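Local atomic coordinates of Xcc_ctr_pt (Xanthomonas campestris pv. campestris, PDB entry 6NJV), a protein that probably acts as a metal-dependent nuclease of the OLD family, this chain being its C-terminal region with the magnesium-binding Toprim domain. Residues A[25-30]-A[57-62]. Numbering follows the deposited sequence.
Sequences LVEGDA and GGTNFT. With MG (magnesium ion), chain E.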
loop_
_atom_site.group_PDB
_atom_site.type_symbol
_atom_site.label_atom_id
_atom_site.label_comp_id
_atom_site.label_asym_id
_atom_site.label_seq_id
_atom_site.Cartn_x
_atom_site.Cartn_y
_atom_site.Cartn_z
ATOM N N LEU A 25 4.025 -7.136 -1.495
ATOM C CA LEU A 25 2.766 -7.673 -0.963
ATOM C C LEU A 25 1.876 -6.536 -0.466
ATOM O O LEU A 25 2.276 -5.768 0.423
ATOM C CB LEU A 25 3.031 -8.675 0.167
ATOM C CG LEU A 25 3.845 -9.922 -0.189
ATOM C CD1 LEU A 25 4.241 -10.727 1.052
ATOM C CD2 LEU A 25 3.052 -10.775 -1.188
ATOM N N VAL A 26 0.685 -6.413 -1.060
ATOM C CA VAL A 26 -0.289 -5.392 -0.703
ATOM C C VAL A 26 -1.615 -6.052 -0.315
ATOM O O VAL A 26 -1.857 -7.226 -0.587
ATOM C CB VAL A 26 -0.501 -4.377 -1.839
ATOM C CG1 VAL A 26 0.844 -3.747 -2.254
ATOM C CG2 VAL A 26 -1.171 -5.025 -3.015
ATOM N N GLU A 27 -2.467 -5.268 0.357
ATOM C CA GLU A 27 -3.718 -5.748 0.939
ATOM C C GLU A 27 -4.821 -5.908 -0.104
ATOM O O GLU A 27 -5.524 -6.924 -0.113
ATOM C CB GLU A 27 -4.183 -4.789 2.034
ATOM C CG GLU A 27 -3.573 -5.059 3.390
ATOM C CD GLU A 27 -4.077 -4.101 4.439
ATOM O OE1 GLU A 27 -3.383 -3.899 5.460
ATOM O OE2 GLU A 27 -5.170 -3.536 4.229
ATOM N N GLY A 28 -5.002 -4.921 -0.979
ATOM C CA GLY A 28 -6.055 -5.027 -1.972
ATOM C C GLY A 28 -5.731 -4.389 -3.306
ATOM O O GLY A 28 -4.565 -4.094 -3.606
ATOM N N ASP A 29 -6.780 -4.145 -4.103
ATOM C CA ASP A 29 -6.617 -3.752 -5.501
ATOM C C ASP A 29 -6.244 -2.289 -5.670
ATOM O O ASP A 29 -5.710 -1.907 -6.713
ATOM C CB ASP A 29 -7.911 -4.011 -6.274
ATOM C CG ASP A 29 -8.011 -5.427 -6.769
ATOM O OD1 ASP A 29 -6.966 -6.119 -6.795
ATOM O OD2 ASP A 29 -9.138 -5.843 -7.122
ATOM N N ALA A 30 -6.570 -1.447 -4.697
ATOM C CA ALA A 30 -6.171 -0.056 -4.779
ATOM C C ALA A 30 -4.643 0.063 -4.805
ATOM O O ALA A 30 -4.077 0.713 -5.685
ATOM C CB ALA A 30 -6.782 0.718 -3.614
ATOM N N GLY A 57 -5.439 -9.927 -0.743
ATOM C CA GLY A 57 -6.885 -9.954 -0.618
ATOM C C GLY A 57 -7.351 -9.880 0.820
ATOM O O GLY A 57 -8.203 -10.661 1.245
ATOM N N GLY A 58 -6.795 -8.952 1.585
ATOM C CA GLY A 58 -7.068 -8.922 3.006
ATOM C C GLY A 58 -5.831 -8.529 3.783
ATOM O O GLY A 58 -4.994 -7.788 3.263
ATOM N N THR A 59 -5.698 -9.017 5.017
ATOM C CA THR A 59 -4.611 -8.617 5.896
ATOM C C THR A 59 -3.786 -9.805 6.379
ATOM O O THR A 59 -2.959 -9.649 7.281
ATOM C CB THR A 59 -5.150 -7.816 7.095
ATOM O OG1 THR A 59 -6.048 -8.617 7.866
ATOM C CG2 THR A 59 -5.893 -6.580 6.638
ATOM N N ASN A 60 -3.953 -10.982 5.798
ATOM C CA ASN A 60 -3.169 -12.144 6.216
ATOM C C ASN A 60 -2.015 -12.313 5.241
ATOM O O ASN A 60 -2.193 -12.826 4.138
ATOM C CB ASN A 60 -4.017 -13.409 6.289
ATOM C CG ASN A 60 -3.245 -14.577 6.867
ATOM O OD1 ASN A 60 -2.157 -14.407 7.441
ATOM N ND2 ASN A 60 -3.779 -15.769 6.704
ATOM N N PHE A 61 -0.826 -11.899 5.662
ATOM C CA PHE A 61 0.367 -12.009 4.843
ATOM C C PHE A 61 1.151 -13.275 5.139
ATOM O O PHE A 61 2.083 -13.602 4.406
ATOM C CB PHE A 61 1.263 -10.778 5.055
ATOM C CG PHE A 61 0.675 -9.494 4.529
ATOM C CD1 PHE A 61 -0.161 -8.726 5.313
ATOM C CD2 PHE A 61 0.965 -9.055 3.245
ATOM C CE1 PHE A 61 -0.703 -7.548 4.822
ATOM C CE2 PHE A 61 0.432 -7.889 2.753
ATOM C CZ PHE A 61 -0.397 -7.127 3.541
ATOM N N THR A 62 0.797 -13.992 6.189
ATOM C CA THR A 62 1.621 -15.119 6.609
ATOM C C THR A 62 1.797 -16.201 5.551
ATOM O O THR A 62 2.929 -16.698 5.421
ATOM C CB THR A 62 1.045 -15.703 7.902
ATOM O OG1 THR A 62 0.825 -14.630 8.816
ATOM C CG2 THR A 62 2.028 -16.670 8.533
HETATM MG MG MG E . -5.888 -2.701 6.170
HETATM O O HOH W 1 -7.106 -1.969 4.529
HETATM O O HOH W 2 -7.335 -1.101 6.585
#
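Just past the end of strand 22-26, Glu27 and Gly58 bring their CA atoms to 5.1 Å and share one backbone hydrogen bond, from Gly58 N to Glu27 O (2.9 Å, N-H...O angle 159°). Glu27 CA also lies 3.3 Å from Gly58 O, a weak, bent CA-H...O contact. At the backbone angles of Gly58 a CB would be jammed against the carbonyl O of Gly57. The Glu27 chain, extended beyond CG (chi2 -179°), carries its carboxylate past the loop to magnesium, which Glu27 OE2 binds at 2.2 Å. Thr59 lays its methyl obliquely against that carboxylate, Thr59 CG2 to Glu27 CD 3.8 Å. Nearer the strand, Phe61 crosses Glu27 at about a right angle; Phe61 CZ lies 3.8 Å from Glu27 CG, the ring and carboxylate planes 54° apart. Phe61 CD2 meets Leu25 CB at 3.7 Å, and Val26 N lies at the ring edge. Asp82, on strand 77-82, binds the same ion, and two waters complete the ligands seen on the magnesium. This is the Toprim layout of a glutamate after the first strand facing an aspartate pair; the apolar flank and backbone bond probably hold the Glu27 carboxylate in position for the metal.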